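Local coordinates for transcriptional regulator, HTH_3 family (Vibrio cholerae, PDB 1Y9Q), which probably regulates transcription by binding DNA through a helix-turn-helix domain and holds a zinc ion and D-methionine in a cupin domain, at residues S10-Q15 and S68-N73; K91-F96 and I106-L111; V126-H131 and F173-A178. All blocks are in the same frame, centred on the assembly; numbering follows the deposited sequence.

Interaction 1 (S10-Q15 and S68-N73)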
loop_
_atom_site.group_PDB
_atom_site.type_symbol
_atom_site.label_atom_id
_atom_site.label_comp_id
_atom_site.label_asym_id
_atom_site.label_seq_id
_atom_site.Cartn_x
_atom_site.Cartn_y
_atom_site.Cartn_z
ATOM N N SER A 10 -12.374 -7.463 22.231
ATOM C CA SER A 10 -12.575 -6.724 23.473
ATOM C C SER A 10 -11.284 -6.087 23.971
ATOM O O SER A 10 -11.291 -4.952 24.458
ATOM C CB SER A 10 -13.163 -7.632 24.557
ATOM O OG SER A 10 -12.262 -8.657 24.922
ATOM N N GLN A 11 -10.178 -6.810 23.851
ATOM C CA GLN A 11 -8.895 -6.272 24.287
ATOM C C GLN A 11 -8.556 -4.999 23.513
ATOM O O GLN A 11 -8.204 -3.977 24.101
ATOM C CB GLN A 11 -7.782 -7.301 24.088
ATOM C CG GLN A 11 -6.386 -6.697 24.114
ATOM C CD GLN A 11 -6.045 -6.018 25.431
ATOM O OE1 GLN A 11 -5.240 -5.084 25.466
ATOM N NE2 GLN A 11 -6.640 -6.494 26.522
ATOM N N ILE A 12 -8.661 -5.066 22.192
ATOM C CA ILE A 12 -8.359 -3.910 21.355
ATOM C C ILE A 12 -9.370 -2.789 21.557
ATOM O O ILE A 12 -9.009 -1.614 21.632
ATOM C CB ILE A 12 -8.342 -4.294 19.855
ATOM C CG1 ILE A 12 -7.248 -5.330 19.596
ATOM C CG2 ILE A 12 -8.104 -3.057 18.996
ATOM C CD1 ILE A 12 -5.861 -4.873 19.997
ATOM N N ALA A 13 -10.643 -3.156 21.639
ATOM C CA ALA A 13 -11.702 -2.169 21.823
ATOM C C ALA A 13 -11.466 -1.328 23.073
ATOM O O ALA A 13 -11.444 -0.089 23.016
ATOM C CB ALA A 13 -13.062 -2.875 21.915
ATOM N N ASN A 14 -11.285 -2.003 24.205
ATOM C CA ASN A 14 -11.075 -1.302 25.463
ATOM C C ASN A 14 -9.795 -0.464 25.528
ATOM O O ASN A 14 -9.826 0.674 25.994
ATOM C CB ASN A 14 -11.108 -2.287 26.639
ATOM C CG ASN A 14 -12.460 -2.986 26.781
ATOM O OD1 ASN A 14 -13.501 -2.430 26.425
ATOM N ND2 ASN A 14 -12.446 -4.204 27.318
ATOM N N GLN A 15 -8.672 -1.006 25.067
ATOM C CA GLN A 15 -7.423 -0.240 25.130
ATOM C C GLN A 15 -7.401 0.914 24.131
ATOM O O GLN A 15 -6.866 1.980 24.433
ATOM C CB GLN A 15 -6.211 -1.149 24.918
ATOM C CG GLN A 15 -4.843 -0.448 25.105
ATOM C CD GLN A 15 -4.669 0.218 26.471
ATOM O OE1 GLN A 15 -5.505 0.072 27.367
ATOM N NE2 GLN A 15 -3.573 0.952 26.632
ATOM N N SER A 68 2.816 -1.971 20.732
ATOM C CA SER A 68 2.741 -2.562 22.069
ATOM C C SER A 68 1.707 -1.876 22.959
ATOM O O SER A 68 1.146 -2.500 23.858
ATOM C CB SER A 68 4.106 -2.485 22.768
ATOM O OG SER A 68 5.102 -3.207 22.069
ATOM N N ALA A 69 1.464 -0.592 22.710
ATOM C CA ALA A 69 0.516 0.185 23.505
ATOM C C ALA A 69 -0.892 -0.408 23.509
ATOM O O ALA A 69 -1.665 -0.183 24.445
ATOM C CB ALA A 69 0.471 1.624 23.000
ATOM N N PHE A 70 -1.226 -1.162 22.467
ATOM C CA PHE A 70 -2.550 -1.775 22.382
ATOM C C PHE A 70 -2.767 -2.871 23.423
ATOM O O PHE A 70 -3.885 -3.358 23.592
ATOM C CB PHE A 70 -2.784 -2.350 20.984
ATOM C CG PHE A 70 -3.228 -1.330 19.981
ATOM C CD1 PHE A 70 -2.438 -1.031 18.873
ATOM C CD2 PHE A 70 -4.440 -0.658 20.145
ATOM C CE1 PHE A 70 -2.848 -0.073 17.940
ATOM C CE2 PHE A 70 -4.859 0.299 19.221
ATOM C CZ PHE A 70 -4.061 0.593 18.115
ATOM N N PHE A 71 -1.701 -3.246 24.126
ATOM C CA PHE A 71 -1.775 -4.294 25.140
ATOM C C PHE A 71 -1.244 -3.843 26.506
ATOM O O PHE A 71 -1.077 -4.653 27.413
ATOM C CB PHE A 71 -0.989 -5.507 24.643
ATOM C CG PHE A 71 -1.420 -5.981 23.285
ATOM C CD1 PHE A 71 -2.401 -6.956 23.150
ATOM C CD2 PHE A 71 -0.880 -5.410 22.133
ATOM C CE1 PHE A 71 -2.841 -7.357 21.888
ATOM C CE2 PHE A 71 -1.310 -5.800 20.869
ATOM C CZ PHE A 71 -2.296 -6.776 20.745
ATOM N N ALA A 72 -1.006 -2.544 26.648
ATOM C CA ALA A 72 -0.466 -1.975 27.879
ATOM C C ALA A 72 -1.266 -2.250 29.151
ATOM O O ALA A 72 -0.721 -2.183 30.250
ATOM C CB ALA A 72 -0.283 -0.474 27.706
ATOM N N ASN A 73 -2.552 -2.547 29.006
ATOM C CA ASN A 73 -3.413 -2.825 30.157
ATOM C C ASN A 73 -3.158 -4.223 30.708
ATOM O O ASN A 73 -3.467 -4.516 31.865
ATOM C CB ASN A 73 -4.876 -2.707 29.742
ATOM C CG ASN A 73 -5.249 -3.712 28.678
ATOM O OD1 ASN A 73 -5.805 -4.771 28.971
ATOM N ND2 ASN A 73 -4.923 -3.395 27.433
#
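Gln-11 and Asn-73 meet head-on through their amide ends, which are nearly coplanar and close a reciprocal pair of hydrogen bonds. Asn-73 ND2 gives a short, almost straight bond (172°) to a lone pair of Gln-11 OE1 at 2.6 Å. In return Gln-11 NE2 donates to a lone pair of Asn-73 OD1 at 3.1 Å. Gln-11 sets CG anti to its backbone N (chi1 162°) and bends at chi2, which carries its amide to Asn-73. One helical turn on, Gln-15 runs by Asn-73 the other way, and its NE2 meets Ala-69 O at 3.1 Å, nearly along the C=O axis though bent at the hydrogen. Beneath this polar layer, Ile-12 CD1 touches both Phe-70 CB and Phe-71 CZ at 4.1 Å. Farther out, the Phe-70 side chain packs on Leu-56, Ile-59 and Ala-60 of helix 53-63, while Phe-71 and Gln-11 touch Leu-78 and Leu-77 of helix 76-80. The contact thus joins helix 5-22 to the segment that follows helix 53-63. Chemically it is a mutual arrangement: each of the paired amides supplies both a donor and an acceptor to the other, and Gln-15 gives Ala-69 O a side-chain donor.

Interaction 2 (K91-F96 and I106-L111). With MED (D-methionine), chain C.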
loop_
_atom_site.group_PDB
_atom_site.type_symbol
_atom_site.label_atom_id
_atom_site.label_comp_id
_atom_site.label_asym_id
_atom_site.label_seq_id
_atom_site.Cartn_x
_atom_site.Cartn_y
_atom_site.Cartn_z
ATOM N N LYS A 91 2.101 -14.685 11.632
ATOM C CA LYS A 91 2.131 -14.858 13.072
ATOM C C LYS A 91 3.162 -13.919 13.683
ATOM O O LYS A 91 4.285 -13.814 13.189
ATOM C CB LYS A 91 2.443 -16.315 13.409
ATOM C CG LYS A 91 1.426 -17.275 12.807
ATOM C CD LYS A 91 1.541 -18.677 13.372
ATOM C CE LYS A 91 0.481 -19.590 12.763
ATOM N NZ LYS A 91 -0.901 -19.071 12.978
ATOM N N ILE A 92 2.766 -13.229 14.750
ATOM C CA ILE A 92 3.642 -12.275 15.423
ATOM C C ILE A 92 4.141 -12.780 16.775
ATOM O O ILE A 92 3.346 -13.117 17.649
ATOM C CB ILE A 92 2.917 -10.931 15.686
ATOM C CG1 ILE A 92 2.183 -10.463 14.431
ATOM C CG2 ILE A 92 3.923 -9.875 16.137
ATOM C CD1 ILE A 92 3.067 -10.258 13.235
ATOM N N HIS A 93 5.458 -12.832 16.941
ATOM C CA HIS A 93 6.041 -13.252 18.209
ATOM C C HIS A 93 6.817 -12.057 18.755
ATOM O O HIS A 93 7.912 -11.752 18.281
ATOM C CB HIS A 93 6.993 -14.435 18.020
ATOM C CG HIS A 93 7.619 -14.913 19.295
ATOM N ND1 HIS A 93 8.775 -15.662 19.322
ATOM C CD2 HIS A 93 7.257 -14.736 20.587
ATOM C CE1 HIS A 93 9.100 -15.924 20.576
ATOM N NE2 HIS A 93 8.195 -15.371 21.364
ATOM N N THR A 94 6.250 -11.374 19.744
ATOM C CA THR A 94 6.918 -10.212 20.321
ATOM C C THR A 94 8.068 -10.637 21.231
ATOM O O THR A 94 7.851 -11.247 22.278
ATOM C CB THR A 94 5.928 -9.336 21.124
ATOM O OG1 THR A 94 4.859 -8.909 20.267
ATOM C CG2 THR A 94 6.636 -8.101 21.683
ATOM N N LEU A 95 9.291 -10.318 20.824
ATOM C CA LEU A 95 10.472 -10.657 21.607
ATOM C C LEU A 95 10.707 -9.598 22.681
ATOM O O LEU A 95 11.066 -9.911 23.822
ATOM C CB LEU A 95 11.708 -10.735 20.706
ATOM C CG LEU A 95 11.697 -11.719 19.530
ATOM C CD1 LEU A 95 13.036 -11.651 18.813
ATOM C CD2 LEU A 95 11.431 -13.131 20.031
ATOM N N PHE A 96 10.505 -8.341 22.304
ATOM C CA PHE A 96 10.698 -7.225 23.217
ATOM C C PHE A 96 9.637 -6.165 22.966
ATOM O O PHE A 96 9.593 -5.564 21.885
ATOM C CB PHE A 96 12.078 -6.592 23.006
ATOM C CG PHE A 96 13.224 -7.464 23.426
ATOM C CD1 PHE A 96 13.632 -7.503 24.755
ATOM C CD2 PHE A 96 13.904 -8.239 22.490
ATOM C CE1 PHE A 96 14.707 -8.300 25.153
ATOM C CE2 PHE A 96 14.981 -9.040 22.873
ATOM C CZ PHE A 96 15.382 -9.068 24.212
ATOM N N ILE A 106 10.539 -5.114 19.265
ATOM C CA ILE A 106 11.118 -6.189 18.455
ATOM C C ILE A 106 10.229 -7.421 18.299
ATOM O O ILE A 106 9.769 -8.011 19.285
ATOM C CB ILE A 106 12.480 -6.623 19.035
ATOM C CG1 ILE A 106 13.398 -5.404 19.134
ATOM C CG2 ILE A 106 13.118 -7.685 18.157
ATOM C CD1 ILE A 106 14.724 -5.682 19.819
ATOM N N PHE A 107 10.021 -7.815 17.045
ATOM C CA PHE A 107 9.173 -8.955 16.727
ATOM C C PHE A 107 9.866 -10.003 15.869
ATOM O O PHE A 107 10.837 -9.715 15.169
ATOM C CB PHE A 107 7.949 -8.500 15.937
ATOM C CG PHE A 107 7.238 -7.331 16.529
ATOM C CD1 PHE A 107 6.301 -7.506 17.539
ATOM C CD2 PHE A 107 7.488 -6.049 16.057
ATOM C CE1 PHE A 107 5.618 -6.415 18.071
ATOM C CE2 PHE A 107 6.816 -4.951 16.577
ATOM C CZ PHE A 107 5.877 -5.135 17.587
ATOM N N GLU A 108 9.340 -11.222 15.932
ATOM C CA GLU A 108 9.818 -12.315 15.097
ATOM C C GLU A 108 8.547 -12.653 14.326
ATOM O O GLU A 108 7.562 -13.094 14.913
ATOM C CB GLU A 108 10.278 -13.512 15.934
ATOM C CG GLU A 108 10.884 -14.609 15.081
ATOM C CD GLU A 108 11.679 -15.616 15.884
ATOM O OE1 GLU A 108 12.687 -15.223 16.513
ATOM O OE2 GLU A 108 11.296 -16.803 15.881
ATOM N N ILE A 109 8.567 -12.421 13.019
ATOM C CA ILE A 109 7.395 -12.634 12.171
ATOM C C ILE A 109 7.489 -13.847 11.253
ATOM O O ILE A 109 8.491 -14.038 10.570
ATOM C CB ILE A 109 7.151 -11.409 11.261
ATOM C CG1 ILE A 109 7.168 -10.119 12.089
ATOM C CG2 ILE A 109 5.840 -11.569 10.509
ATOM C CD1 ILE A 109 6.227 -10.134 13.260
ATOM N N THR A 110 6.427 -14.647 11.228
ATOM C CA THR A 110 6.372 -15.824 10.366
ATOM C C THR A 110 5.280 -15.634 9.321
ATOM O O THR A 110 4.102 -15.485 9.653
ATOM C CB THR A 110 6.066 -17.106 11.163
ATOM O OG1 THR A 110 7.094 -17.322 12.134
ATOM C CG2 THR A 110 5.998 -18.311 10.225
ATOM N N LEU A 111 5.684 -15.623 8.057
ATOM C CA LEU A 111 4.758 -15.464 6.951
ATOM C C LEU A 111 4.502 -16.841 6.348
ATOM O O LEU A 111 5.439 -17.617 6.141
ATOM C CB LEU A 111 5.357 -14.535 5.892
ATOM C CG LEU A 111 5.531 -13.070 6.286
ATOM C CD1 LEU A 111 6.245 -12.317 5.179
ATOM C CD2 LEU A 111 4.169 -12.461 6.554
HETATM N N MED C . 6.037 -3.070 11.027
HETATM C CA MED C . 4.873 -4.003 11.051
HETATM C C MED C . 3.943 -3.749 9.857
HETATM O O MED C . 4.166 -2.875 9.008
HETATM C CB MED C . 5.395 -5.458 11.065
HETATM C CG MED C . 4.416 -6.614 11.114
HETATM S SD MED C . 3.639 -6.528 12.756
HETATM C CE MED C . 4.971 -6.824 13.833
HETATM O OXT MED C . 2.926 -4.430 9.730
#
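Thr-94 and Phe-107 form a cross-strand pair on one face of the sheet, and their first torsions set OG1 of Thr-94 (chi1 -58°) and CG of Phe-107 (chi1 -49°) anti to their carbonyl carbons. The hydroxyl oxygen thereby meets the ring at its edge, in plane, with OG1 3.4 Å from CD1. Both belong to an antiparallel beta hairpin at the edge of the five-stranded cupin sheet, its second strand paired with 171-178. Lys-91 with Thr-110 and His-93 with Glu-108 are hydrogen-bonded pairs; Ile-92 with Ile-109 and Thr-94 with Phe-107 are the non-hydrogen-bonded pairs between and beyond them. A classic beta bulge then shifts the register: Leu-95 N, at 2.8 Å, and Phe-96 N, at 3.1 Å, both donate to Ile-106 O. On the side of Phe-96, its CD2 packs 3.8 Å from Ile-106 CD1. On the other face Ile-92, Phe-107 and Ile-109 line the D-methionine pocket, with Ile-53 and Trp-57 of helix 53-63 adjoining. Ile-92 CG2 crosses toward Phe-107 CD1 at 3.6 Å, and Ile-92 CD1 lies 3.8 Å from the ligand sulfur SD. The ligand methyl CE sits over one face of the Phe-107 ring, displaced toward the rim, 3.4 Å from CD2.

Interaction 3 (V126-H131 and F173-A178). With ZN (zinc ion), chain B; MED (D-methionine), chain C.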
loop_
_atom_site.group_PDB
_atom_site.type_symbol
_atom_site.label_atom_id
_atom_site.label_comp_id
_atom_site.label_asym_id
_atom_site.label_seq_id
_atom_site.Cartn_x
_atom_site.Cartn_y
_atom_site.Cartn_z
ATOM N N VAL A 126 9.800 6.813 11.959
ATOM C CA VAL A 126 9.907 5.433 12.433
ATOM C C VAL A 126 10.754 4.646 11.440
ATOM O O VAL A 126 10.520 4.702 10.235
ATOM C CB VAL A 126 8.526 4.767 12.576
ATOM C CG1 VAL A 126 8.693 3.308 12.974
ATOM C CG2 VAL A 126 7.716 5.500 13.629
ATOM N N ILE A 127 11.737 3.917 11.958
ATOM C CA ILE A 127 12.655 3.140 11.129
ATOM C C ILE A 127 12.535 1.636 11.400
ATOM O O ILE A 127 12.343 1.215 12.540
ATOM C CB ILE A 127 14.110 3.613 11.400
ATOM C CG1 ILE A 127 14.286 5.041 10.871
ATOM C CG2 ILE A 127 15.124 2.642 10.787
ATOM C CD1 ILE A 127 15.556 5.728 11.350
ATOM N N GLU A 128 12.633 0.823 10.352
ATOM C CA GLU A 128 12.549 -0.624 10.530
ATOM C C GLU A 128 13.796 -1.343 10.067
ATOM O O GLU A 128 14.440 -0.929 9.098
ATOM C CB GLU A 128 11.349 -1.205 9.774
ATOM C CG GLU A 128 10.021 -0.966 10.448
ATOM C CD GLU A 128 8.886 -1.702 9.764
ATOM O OE1 GLU A 128 9.048 -2.903 9.469
ATOM O OE2 GLU A 128 7.835 -1.081 9.529
ATOM N N TYR A 129 14.124 -2.419 10.782
ATOM C CA TYR A 129 15.251 -3.289 10.472
ATOM C C TYR A 129 14.645 -4.660 10.186
ATOM O O TYR A 129 13.696 -5.074 10.856
ATOM C CB TYR A 129 16.193 -3.434 11.665
ATOM C CG TYR A 129 17.015 -2.213 11.976
ATOM C CD1 TYR A 129 18.361 -2.153 11.617
ATOM C CD2 TYR A 129 16.458 -1.125 12.645
ATOM C CE1 TYR A 129 19.138 -1.040 11.916
ATOM C CE2 TYR A 129 17.229 0.002 12.947
ATOM C CZ TYR A 129 18.567 0.033 12.582
ATOM O OH TYR A 129 19.344 1.125 12.885
ATOM N N ILE A 130 15.205 -5.360 9.205
ATOM C CA ILE A 130 14.727 -6.686 8.828
ATOM C C ILE A 130 15.911 -7.646 8.740
ATOM O O ILE A 130 16.951 -7.306 8.175
ATOM C CB ILE A 130 14.046 -6.664 7.430
ATOM C CG1 ILE A 130 12.867 -5.688 7.413
ATOM C CG2 ILE A 130 13.590 -8.064 7.055
ATOM C CD1 ILE A 130 11.672 -6.128 8.229
ATOM N N HIS A 131 15.749 -8.837 9.307
ATOM C CA HIS A 131 16.785 -9.865 9.262
ATOM C C HIS A 131 16.061 -11.180 8.989
ATOM O O HIS A 131 15.260 -11.641 9.809
ATOM C CB HIS A 131 17.541 -9.946 10.592
ATOM C CG HIS A 131 18.763 -10.809 10.538
ATOM N ND1 HIS A 131 19.418 -11.246 11.669
ATOM C CD2 HIS A 131 19.446 -11.325 9.487
ATOM C CE1 HIS A 131 20.447 -11.998 11.318
ATOM N NE2 HIS A 131 20.486 -12.061 9.999
ATOM N N PHE A 173 11.279 -13.791 9.794
ATOM C CA PHE A 173 12.245 -12.705 9.889
ATOM C C PHE A 173 12.089 -11.903 11.166
ATOM O O PHE A 173 11.001 -11.829 11.736
ATOM C CB PHE A 173 12.123 -11.774 8.674
ATOM C CG PHE A 173 10.799 -11.048 8.570
ATOM C CD1 PHE A 173 10.678 -9.729 8.994
ATOM C CD2 PHE A 173 9.686 -11.673 8.010
ATOM C CE1 PHE A 173 9.472 -9.038 8.859
ATOM C CE2 PHE A 173 8.477 -10.994 7.872
ATOM C CZ PHE A 173 8.370 -9.672 8.296
ATOM N N GLN A 174 13.191 -11.318 11.624
ATOM C CA GLN A 174 13.147 -10.492 12.811
ATOM C C GLN A 174 12.850 -9.084 12.326
ATOM O O GLN A 174 13.419 -8.632 11.331
ATOM C CB GLN A 174 14.488 -10.478 13.548
ATOM C CG GLN A 174 14.437 -9.595 14.794
ATOM C CD GLN A 174 15.800 -9.311 15.381
ATOM O OE1 GLN A 174 16.637 -8.662 14.752
ATOM N NE2 GLN A 174 16.031 -9.798 16.598
ATOM N N ASN A 175 11.958 -8.395 13.023
ATOM C CA ASN A 175 11.613 -7.034 12.652
ATOM C C ASN A 175 11.815 -6.118 13.852
ATOM O O ASN A 175 11.164 -6.285 14.877
ATOM C CB ASN A 175 10.157 -6.982 12.168
ATOM C CG ASN A 175 9.727 -5.590 11.714
ATOM O OD1 ASN A 175 10.508 -4.833 11.130
ATOM N ND2 ASN A 175 8.467 -5.261 11.957
ATOM N N ILE A 176 12.743 -5.174 13.728
ATOM C CA ILE A 176 12.992 -4.205 14.791
ATOM C C ILE A 176 12.327 -2.906 14.345
ATOM O O ILE A 176 12.623 -2.402 13.261
ATOM C CB ILE A 176 14.502 -3.932 14.976
ATOM C CG1 ILE A 176 15.205 -5.184 15.495
ATOM C CG2 ILE A 176 14.710 -2.756 15.920
ATOM C CD1 ILE A 176 16.716 -5.062 15.479
ATOM N N VAL A 177 11.423 -2.372 15.161
ATOM C CA VAL A 177 10.757 -1.112 14.822
ATOM C C VAL A 177 11.275 -0.056 15.799
ATOM O O VAL A 177 11.033 -0.141 17.005
ATOM C CB VAL A 177 9.224 -1.235 14.949
ATOM C CG1 VAL A 177 8.560 0.081 14.585
ATOM C CG2 VAL A 177 8.719 -2.349 14.040
ATOM N N ALA A 178 12.008 0.922 15.274
ATOM C CA ALA A 178 12.597 1.970 16.101
ATOM C C ALA A 178 11.861 3.293 15.949
ATOM O O ALA A 178 11.796 3.871 14.855
ATOM C CB ALA A 178 14.069 2.139 15.746
HETATM ZN ZN ZN B . 5.968 -1.849 9.171
HETATM N N MED C . 6.037 -3.070 11.027
HETATM C CA MED C . 4.873 -4.003 11.051
HETATM C C MED C . 3.943 -3.749 9.857
HETATM O O MED C . 4.166 -2.875 9.008
HETATM C CB MED C . 5.395 -5.458 11.065
HETATM C CG MED C . 4.416 -6.614 11.114
HETATM S SD MED C . 3.639 -6.528 12.756
HETATM C CE MED C . 4.971 -6.824 13.833
HETATM O OXT MED C . 2.926 -4.430 9.730
#
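Ile-127 to His-131 pair in antiparallel register with Gln-174 to Ala-178, the strand directions 165° apart, and three hydrogen-bonded pairs alternate with two non-hydrogen-bonded ones. Ile-127 with Ala-178, Tyr-129 with Ile-176 and His-131 with Gln-174 exchange N-H to O bonds in both directions, Ala-178 N lying 2.8 Å from Ile-127 O. On the face these residues share, Tyr-129 CB rests 3.8 Å from Ile-176 CB, and the side chains pass each other at a slant. The opposite face carries Glu-128, Ile-130, Asn-175 and Val-177 and is buried. At one end of it Val-126 CG1 meets Val-177 CG1 at 3.6 Å, just before the first strand begins. At the other, Ile-130 CD1 approaches Phe-173 CE1 at 3.7 Å, and both side chains also touch Met-137 of the second sheet. The two strands are neighbours in the larger of the two sheets that make the cupin barrel, and their buried face looks into the metal and ligand site. Glu-128 places CG anti to the carbonyl carbon (chi1 -76°), beyond which the chain runs extended beside Val-177, both reaching from the same face. Its tip then binds the zinc ion through OE2 at 2.0 Å. D-methionine chelates the same ion through its amino N at 2.2 Å and its carboxylate O at 2.1 Å, closing a five-membered ring, while His-122, His-162 and Tyr-164 complete the site. Positive charge on the metal probably withdraws electron density from both carboxylates. Beside Glu-128, the amide of Asn-175 takes a place in the pocket wall, crossing the carboxylate at a slant with the two planes 54° apart. Ser-119 OG hydrogen-bonds the ligand as well, and Val-177 CG2 lies 4.1 Å from the ligand N.

Overall arrangement
From the N terminus, interaction 1 comes first, closing an excursion of helices and loops, without strands, by bringing residues 68-73 back onto helix 5-22. Interaction 2 then closes the short hairpin between strands 90-99 and 104-111. Interaction 3 spans a longer run, from strand 127-134 through strands of the second sheet and strand 153-157 of the first to 171-178. The three closures follow in series; none nests in or crosses another. Interactions 2 and 3 are nevertheless joined laterally, because strands 104-111 and 171-178 are neighbours in one sheet: probable hydrogen bonds link Phe-107 O to Asn-175 N and Ile-109 N to Phe-173 O. Both touch D-methionine. Interaction 1, centred about 18 Å from the centre of interaction 2, ties together the helical domain.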